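Local coordinates for protein inorganic pyrophosphatase (Anaplasma phagocytophilum, PDB 3LD3) that probably hydrolyses inorganic pyrophosphate to two phosphate ions, as a magnesium-dependent enzyme of the PPase family that assembles into a homohexamer, at residues Asn38-Val43 and Gly104-Val109; Pro81-Gly86 and Arg188-Ala193; Val95-Pro100 and Ala129-Lys134. All coordinates share one frame; numbering follows the deposited sequence. Where two conformers were deposited one is given.

Interaction 1: residues Asn38-Val43 and Gly104-Val109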
loop_
_atom_site.group_PDB
_atom_site.type_symbol
_atom_site.label_atom_id
_atom_site.label_comp_id
_atom_site.label_asym_id
_atom_site.label_seq_id
_atom_site.Cartn_x
_atom_site.Cartn_y
_atom_site.Cartn_z
ATOM N N ASN A 38 0.147 19.935 20.250
ATOM C CA ASN A 38 0.422 18.524 19.997
ATOM C C ASN A 38 -0.870 17.773 19.692
ATOM O O ASN A 38 -1.896 17.959 20.368
ATOM C CB ASN A 38 1.092 17.874 21.222
ATOM C CG ASN A 38 2.399 18.492 21.586
ATOM O OD1 ASN A 38 3.112 19.004 20.718
ATOM N ND2 ASN A 38 2.778 18.418 22.890
ATOM N N VAL A 39 -0.805 16.890 18.695
ATOM C CA VAL A 39 -1.912 16.028 18.334
ATOM C C VAL A 39 -1.388 14.597 18.306
ATOM O O VAL A 39 -0.430 14.317 17.615
ATOM C CB VAL A 39 -2.536 16.414 16.976
ATOM C CG1 VAL A 39 -3.697 15.446 16.592
ATOM C CG2 VAL A 39 -3.048 17.895 17.038
ATOM N N VAL A 40 -2.057 13.722 19.048
ATOM C CA VAL A 40 -1.827 12.278 18.993
ATOM C C VAL A 40 -2.764 11.743 17.913
ATOM O O VAL A 40 -3.992 11.860 18.048
ATOM C CB VAL A 40 -2.130 11.602 20.350
ATOM C CG1 VAL A 40 -2.004 10.061 20.250
ATOM C CG2 VAL A 40 -1.239 12.123 21.443
ATOM N N ILE A 41 -2.192 11.185 16.850
ATOM C CA ILE A 41 -2.945 10.683 15.709
ATOM C C ILE A 41 -3.600 9.362 16.076
ATOM O O ILE A 41 -2.963 8.473 16.675
ATOM C CB ILE A 41 -2.062 10.553 14.432
ATOM C CG1 ILE A 41 -1.492 11.908 14.021
ATOM C CG2 ILE A 41 -2.843 9.914 13.251
ATOM C CD1 ILE A 41 -2.588 13.004 13.808
ATOM N N GLU A 42 -4.883 9.275 15.766
ATOM C CA GLU A 42 -5.651 8.027 15.899
ATOM C C GLU A 42 -5.952 7.374 14.566
ATOM O O GLU A 42 -5.989 6.127 14.493
ATOM C CB GLU A 42 -6.957 8.296 16.666
ATOM C CG GLU A 42 -6.659 8.647 18.138
ATOM C CD GLU A 42 -7.882 9.115 18.885
ATOM O OE1 GLU A 42 -8.583 9.956 18.308
ATOM O OE2 GLU A 42 -8.112 8.648 20.022
ATOM N N VAL A 43 -6.231 8.169 13.535
ATOM C CA VAL A 43 -6.538 7.647 12.213
ATOM C C VAL A 43 -5.709 8.369 11.167
ATOM O O VAL A 43 -5.694 9.627 11.116
ATOM C CB VAL A 43 -8.066 7.787 11.844
ATOM C CG1 VAL A 43 -8.347 7.229 10.440
ATOM C CG2 VAL A 43 -8.948 7.067 12.869
ATOM N N GLY A 104 -0.886 6.677 16.727
ATOM C CA GLY A 104 -0.032 6.643 17.879
ATOM C C GLY A 104 1.141 7.612 17.819
ATOM O O GLY A 104 1.759 7.896 18.859
ATOM N N ALA A 105 1.468 8.124 16.630
ATOM C CA ALA A 105 2.481 9.172 16.526
ATOM C C ALA A 105 1.920 10.531 16.959
ATOM O O ALA A 105 0.740 10.791 16.844
ATOM C CB ALA A 105 3.022 9.266 15.125
ATOM N N VAL A 106 2.801 11.377 17.440
ATOM C CA VAL A 106 2.459 12.714 17.918
ATOM C C VAL A 106 3.018 13.705 16.923
ATOM O O VAL A 106 4.161 13.572 16.456
ATOM C CB VAL A 106 3.036 13.018 19.294
ATOM C CG1 VAL A 106 2.421 14.338 19.840
ATOM C CG2 VAL A 106 2.806 11.851 20.255
ATOM N N ILE A 107 2.231 14.720 16.584
ATOM C CA ILE A 107 2.711 15.742 15.649
ATOM C C ILE A 107 2.340 17.125 16.165
ATOM O O ILE A 107 1.262 17.316 16.717
ATOM C CB ILE A 107 2.185 15.484 14.210
ATOM C CG1 ILE A 107 2.720 16.514 13.193
ATOM C CG2 ILE A 107 0.624 15.437 14.154
ATOM C CD1 ILE A 107 2.349 16.198 11.749
ATOM N N CYS A 108 3.271 18.063 15.991
ATOM C CA CYS A 108 3.120 19.463 16.349
ATOM C C CYS A 108 2.485 20.216 15.181
ATOM O O CYS A 108 2.993 20.214 14.045
ATOM C CB CYS A 108 4.475 20.047 16.753
ATOM S SG CYS A 108 4.348 21.758 17.318
ATOM N N VAL A 109 1.349 20.857 15.456
ATOM C CA VAL A 109 0.543 21.455 14.408
ATOM C C VAL A 109 0.087 22.872 14.768
ATOM O O VAL A 109 0.095 23.267 15.928
ATOM C CB VAL A 109 -0.715 20.595 14.100
ATOM C CG1 VAL A 109 -0.281 19.087 13.839
ATOM C CG2 VAL A 109 -1.732 20.652 15.281
#
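Where the pairing of these two antiparallel strands runs out, I41 bonds to two consecutive residues opposite it. Its N reaches A105 O at 3.0 Å, while its carbonyl O accepts from G104 N at 2.7 Å. With G104 at a positive phi of 94°, which a residue without a side chain adopts easily, this is the arrangement of a G1 beta bulge: one extra residue is fitted in opposite I41. Beyond the bulge the pairing is regular, V39 and I107 forming a hydrogen-bonded pair with V39 N to I107 O at 2.9 Å and the reciprocal bond equally long. N38-C108 and V40-V106 are the flanking non-hydrogen-bonded pairs.

The side chains of V39 and V109 lie across each other at about a right angle and meet through their CG2 methyls, 3.5 Å apart. A chi1 of -52° sets V109 CG2 between its own N and carbonyl carbon, on the side that reaches V39. I107 uses its short branch: CG2 rests against I41 CD1 at 4.0 Å, whereas CG1, anti to the backbone N (chi1 -178°), carries the longer branch away from the strand opposite. On the other face N38 CB lies 4.0 Å from V106 CG1, and the amide of N38 turns to G28, whose O accepts from ND2.

Strand 37-41 is held between strands 106-119 and 76-79, antiparallel to both, with V40 bonded to F79 through the backbone. V39 packs on V93 and V95 of strand 92-95, while F66 and W62 of a second subunit pack on I107 and V106 respectively.

Interaction 2: residues Pro81-Gly86 and Arg188-Ala193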
loop_
_atom_site.group_PDB
_atom_site.type_symbol
_atom_site.label_atom_id
_atom_site.label_comp_id
_atom_site.label_asym_id
_atom_site.label_seq_id
_atom_site.Cartn_x
_atom_site.Cartn_y
_atom_site.Cartn_z
ATOM N N PRO A 81 -3.771 16.163 23.616
ATOM C CA PRO A 81 -3.706 15.711 25.008
ATOM C C PRO A 81 -3.952 16.817 26.032
ATOM O O PRO A 81 -3.606 17.974 25.791
ATOM C CB PRO A 81 -2.258 15.199 25.147
ATOM C CG PRO A 81 -1.831 14.864 23.789
ATOM C CD PRO A 81 -2.502 15.901 22.898
ATOM N N ASN A 82 -4.548 16.453 27.163
ATOM C CA ASN A 82 -4.704 17.381 28.270
ATOM C C ASN A 82 -5.630 18.540 27.936
ATOM O O ASN A 82 -5.343 19.693 28.302
ATOM C CB ASN A 82 -3.357 17.960 28.680
ATOM C CG ASN A 82 -2.799 17.296 29.827
ATOM O OD1 ASN A 82 -2.667 16.068 29.837
ATOM N ND2 ASN A 82 -2.455 18.082 30.850
ATOM N N THR A 83 -6.697 18.219 27.212
ATOM C CA THR A 83 -7.743 19.166 26.896
ATOM C C THR A 83 -9.107 18.570 27.249
ATOM O O THR A 83 -9.304 17.350 27.189
ATOM C CB THR A 83 -7.713 19.622 25.420
ATOM O OG1 THR A 83 -7.875 18.506 24.533
ATOM C CG2 THR A 83 -6.426 20.365 25.126
ATOM N N ILE A 84 -10.031 19.442 27.644
ATOM C CA ILE A 84 -11.433 19.049 27.827
ATOM C C ILE A 84 -12.330 19.992 27.037
ATOM O O ILE A 84 -12.528 21.128 27.438
ATOM C CB ILE A 84 -11.849 19.033 29.310
ATOM C CG1 ILE A 84 -11.030 18.015 30.086
ATOM C CG2 ILE A 84 -13.348 18.657 29.442
ATOM C CD1 ILE A 84 -11.280 18.030 31.574
ATOM N N ALA A 85 -12.842 19.511 25.905
ATOM C CA ALA A 85 -13.736 20.278 25.034
ATOM C C ALA A 85 -15.146 20.302 25.625
ATOM O O ALA A 85 -15.400 19.688 26.651
ATOM C CB ALA A 85 -13.760 19.673 23.652
ATOM N N GLY A 86 -16.055 21.009 24.957
ATOM C CA GLY A 86 -17.421 21.187 25.444
ATOM C C GLY A 86 -18.154 19.903 25.744
ATOM O O GLY A 86 -18.974 19.851 26.662
ATOM N N ARG A 188 -7.844 27.173 23.801
ATOM C CA ARG A 188 -7.557 27.842 25.070
ATOM C C ARG A 188 -8.565 27.424 26.145
ATOM O O ARG A 188 -8.172 27.053 27.252
ATOM C CB ARG A 188 -7.587 29.375 24.889
ATOM C CG ARG A 188 -8.016 30.136 26.125
ATOM C CD ARG A 188 -8.223 31.607 25.832
ATOM N NE ARG A 188 -8.571 32.337 27.036
ATOM C CZ ARG A 188 -7.672 32.771 27.906
ATOM N NH1 ARG A 188 -6.380 32.505 27.699
ATOM N NH2 ARG A 188 -8.060 33.435 28.988
ATOM N N SER A 189 -9.849 27.528 25.813
ATOM C CA SER A 189 -10.948 27.133 26.706
ATOM C C SER A 189 -10.843 25.693 27.178
ATOM O O SER A 189 -11.058 25.412 28.354
ATOM C CB SER A 189 -12.299 27.325 26.043
ATOM O OG SER A 189 -12.565 28.703 25.973
ATOM N N ALA A 190 -10.488 24.807 26.251
ATOM C CA ALA A 190 -10.323 23.377 26.568
ATOM C C ALA A 190 -9.089 23.099 27.437
ATOM O O ALA A 190 -9.112 22.201 28.274
ATOM C CB ALA A 190 -10.305 22.561 25.297
ATOM N N ILE A 191 -8.027 23.874 27.258
ATOM C CA ILE A 191 -6.848 23.783 28.116
ATOM C C ILE A 191 -7.174 24.253 29.540
ATOM O O ILE A 191 -6.750 23.639 30.507
ATOM C CB ILE A 191 -5.659 24.590 27.531
ATOM C CG1 ILE A 191 -5.195 23.952 26.206
ATOM C CG2 ILE A 191 -4.540 24.734 28.562
ATOM C CD1 ILE A 191 -4.215 24.785 25.430
ATOM N N ILE A 192 -7.900 25.364 29.658
ATOM C CA ILE A 192 -8.342 25.870 30.961
ATOM C C ILE A 192 -9.286 24.866 31.633
ATOM O O ILE A 192 -9.175 24.627 32.825
ATOM C CB ILE A 192 -9.069 27.221 30.840
ATOM C CG1 ILE A 192 -8.090 28.306 30.399
ATOM C CG2 ILE A 192 -9.726 27.594 32.180
ATOM C CD1 ILE A 192 -8.799 29.597 29.878
ATOM N N ALA A 193 -10.195 24.272 30.866
ATOM C CA ALA A 193 -11.096 23.273 31.422
ATOM C C ALA A 193 -10.294 22.076 31.990
ATOM O O ALA A 193 -10.661 21.515 33.026
ATOM C CB ALA A 193 -12.119 22.824 30.381
#
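The flat groups that meet between I84 and A190 are backbone ones: I84 N comes down from above the carbonyl plane of A190, 40° out of it. The bond is nevertheless sound, with I84 N to A190 O at 3.0 Å and an N-H...O angle of 175°. A helical carbonyl is directed along the helix toward the next turn, so an outside donor must come in from its flank, as here. A second flat group, the guanidinium of R188, lies on the outer side of the helix and outside the contact; in one of its two modelled conformers I192 CD1 sits over one face, 3.8 Å above the plane, an arrangement that remains uncertain.

I84 returns to the same helix with its carbonyl. Its O sits by two alanine methyls, A190 CB and A193 CB, each 3.4 Å away, and A190 CA adds a C-H...O contact to it at 3.3 Å. The small side chains let the extended backbone lie close to the helix. The side chain of I84 continues along A193: I84 CB and A193 CB are 3.9 Å apart, and I84 CD1 ends near A193 O.

T83 divides its two branches between partners. CG2 meets I191 CG1 at 3.9 Å, the two side chains lying at a slant to one another, while a chi1 of 60° turns OG1 to I80 O and V91 N, both hydrogen-bonded within the same long connection. I191 reaches on to S29 and A33 of the N-terminal region.

The result is an irregular loop laid across the C-terminal helix 180-195, which packs outside the beta barrel in family I pyrophosphatases. The loop leads directly to D87, a predicted magnesium ligand whose side chain is about 4 Å from that of A85.

Interaction 3: residues Val95-Pro100 and Ala129-Lys134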
loop_
_atom_site.group_PDB
_atom_site.type_symbol
_atom_site.label_atom_id
_atom_site.label_comp_id
_atom_site.label_asym_id
_atom_site.label_seq_id
_atom_site.Cartn_x
_atom_site.Cartn_y
_atom_site.Cartn_z
ATOM N N VAL A 95 -5.628 16.890 10.926
ATOM C CA VAL A 95 -4.291 17.388 10.541
ATOM C C VAL A 95 -4.020 17.068 9.067
ATOM O O VAL A 95 -3.808 15.921 8.685
ATOM C CB VAL A 95 -3.177 16.770 11.442
ATOM C CG1 VAL A 95 -1.812 17.331 11.031
ATOM C CG2 VAL A 95 -3.443 17.020 12.882
ATOM N N LEU A 96 -4.075 18.082 8.219
ATOM C CA LEU A 96 -3.759 17.934 6.820
ATOM C C LEU A 96 -2.260 17.831 6.702
ATOM O O LEU A 96 -1.558 18.622 7.307
ATOM C CB LEU A 96 -4.283 19.145 6.023
ATOM C CG LEU A 96 -3.947 19.140 4.528
ATOM C CD1 LEU A 96 -4.509 17.941 3.764
ATOM C CD2 LEU A 96 -4.433 20.504 3.959
ATOM N N ALA A 97 -1.754 16.846 5.968
ATOM C CA ALA A 97 -0.308 16.681 5.725
ATOM C C ALA A 97 -0.047 16.087 4.357
ATOM O O ALA A 97 -0.975 15.617 3.692
ATOM C CB ALA A 97 0.355 15.812 6.819
ATOM N N ARG A 98 1.211 16.100 3.916
ATOM C CA ARG A 98 1.554 15.622 2.582
ATOM C C ARG A 98 1.494 14.104 2.490
ATOM O O ARG A 98 1.291 13.548 1.405
ATOM C CB ARG A 98 2.929 16.136 2.137
ATOM C CG ARG A 98 2.969 17.612 1.846
ATOM C CD ARG A 98 4.266 18.032 1.139
ATOM N NE ARG A 98 5.471 17.817 1.954
ATOM C CZ ARG A 98 6.478 16.997 1.638
ATOM N NH1 ARG A 98 6.440 16.246 0.537
ATOM N NH2 ARG A 98 7.512 16.926 2.440
ATOM N N PHE A 99 1.675 13.437 3.634
ATOM C CA PHE A 99 1.623 11.981 3.722
ATOM C C PHE A 99 0.887 11.583 4.976
ATOM O O PHE A 99 0.782 12.365 5.872
ATOM C CB PHE A 99 3.032 11.390 3.738
ATOM C CG PHE A 99 3.777 11.656 2.495
ATOM C CD1 PHE A 99 3.473 10.952 1.340
ATOM C CD2 PHE A 99 4.737 12.650 2.443
ATOM C CE1 PHE A 99 4.131 11.223 0.152
ATOM C CE2 PHE A 99 5.421 12.903 1.247
ATOM C CZ PHE A 99 5.087 12.200 0.104
ATOM N N PRO A 100 0.373 10.346 5.045
ATOM C CA PRO A 100 -0.295 9.856 6.248
ATOM C C PRO A 100 0.675 9.737 7.395
ATOM O O PRO A 100 1.847 9.397 7.175
ATOM C CB PRO A 100 -0.800 8.482 5.833
ATOM C CG PRO A 100 -0.838 8.535 4.387
ATOM C CD PRO A 100 0.287 9.366 3.961
ATOM N N ALA A 129 -5.986 21.696 11.196
ATOM C CA ALA A 129 -4.605 22.139 11.409
ATOM C C ALA A 129 -3.677 21.665 10.279
ATOM O O ALA A 129 -3.997 20.726 9.527
ATOM C CB ALA A 129 -4.081 21.650 12.784
ATOM N N VAL A 130 -2.522 22.313 10.185
ATOM C CA VAL A 130 -1.454 21.902 9.287
ATOM C C VAL A 130 -0.210 21.704 10.142
ATOM O O VAL A 130 -0.156 22.194 11.277
ATOM C CB VAL A 130 -1.207 22.903 8.151
ATOM C CG1 VAL A 130 -2.476 23.059 7.222
ATOM C CG2 VAL A 130 -0.792 24.287 8.671
ATOM N N PRO A 131 0.796 20.976 9.638
ATOM C CA PRO A 131 2.010 20.815 10.451
ATOM C C PRO A 131 2.655 22.160 10.777
ATOM O O PRO A 131 2.577 23.095 9.974
ATOM C CB PRO A 131 2.917 19.998 9.540
ATOM C CG PRO A 131 1.991 19.277 8.630
ATOM C CD PRO A 131 0.905 20.248 8.366
ATOM N N ALA A 132 3.248 22.254 11.956
ATOM C CA ALA A 132 4.115 23.378 12.297
ATOM C C ALA A 132 5.200 23.523 11.234
ATOM O O ALA A 132 5.649 22.559 10.635
ATOM C CB ALA A 132 4.735 23.173 13.671
ATOM N N THR A 133 5.647 24.756 11.016
ATOM C CA THR A 133 6.643 24.995 9.969
ATOM C C THR A 133 7.966 24.218 10.179
ATOM O O THR A 133 8.586 23.850 9.195
ATOM C CB THR A 133 6.861 26.514 9.733
ATOM O OG1 THR A 133 7.176 27.133 10.980
ATOM C CG2 THR A 133 5.596 27.162 9.122
ATOM N N LYS A 134 8.365 23.908 11.401
ATOM C CA LYS A 134 9.588 23.115 11.620
ATOM C C LYS A 134 9.405 21.667 11.194
ATOM O O LYS A 134 10.372 20.930 10.985
ATOM C CB LYS A 134 10.008 23.183 13.096
ATOM C CG LYS A 134 8.931 22.621 14.059
ATOM C CD LYS A 134 9.170 22.963 15.524
ATOM C CE LYS A 134 7.937 22.552 16.348
ATOM N NZ LYS A 134 8.338 21.693 17.493
#
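V95 and A129 form a parallel bridge, the last step in the pairing of strands 92-95 and 122-131; this parallel seam helps close the otherwise antiparallel beta barrel of the PPase fold. It is tied by L96 N, which donates to A129 O at 3.0 Å. The same oxygen also receives a C-H...O contact from V95 CA at 3.5 Å.

P131 carries the far end of the contact. From CB, which leads the ring off the backbone, one comes to P131 CG, which lies 4.2 Å from A97 CB and 3.8 Å from L96 O. CD, which closes the ring onto the proline N, is the ring atom nearest L96 O. Y139 and, from a second subunit, F66 also pack against this ring. L96 CB in turn passes V130 CG1 loosely, at 4.5 Å.

Continued parallel pairing would call for an N-H at residue 131 to meet L96 O, and proline has none, which probably helps end the pairing here. Past this point the two segments diverge, and R98 goes on to a salt bridge with D136. What remains at the break is a buried carbonyl oxygen, L96 O, with no polar partner and P131 CD only 3.1 Å away.

How the interactions relate
Interactions 1 and 3 belong to the buried core and share one barrel: strands 106-119 and 122-131 are neighbours, joined where C108 O lies 2.9 Å from A132 N, a probable hydrogen bond. Beside this joint V109 packs its CG2 on A129 CB and its CG1 on V95 CG1. Both contacts also touch the second subunit. Interaction 2 is partly exposed and is touched by no other chain of the assembly; it meets interaction 1 through P81, packed on N38 and V40, but stays about 10 Å from interaction 3 at the nearest atoms. Four backbone bonds hold interaction 1, whereas interactions 2 and 3 each rely on a single one plus small apolar contacts.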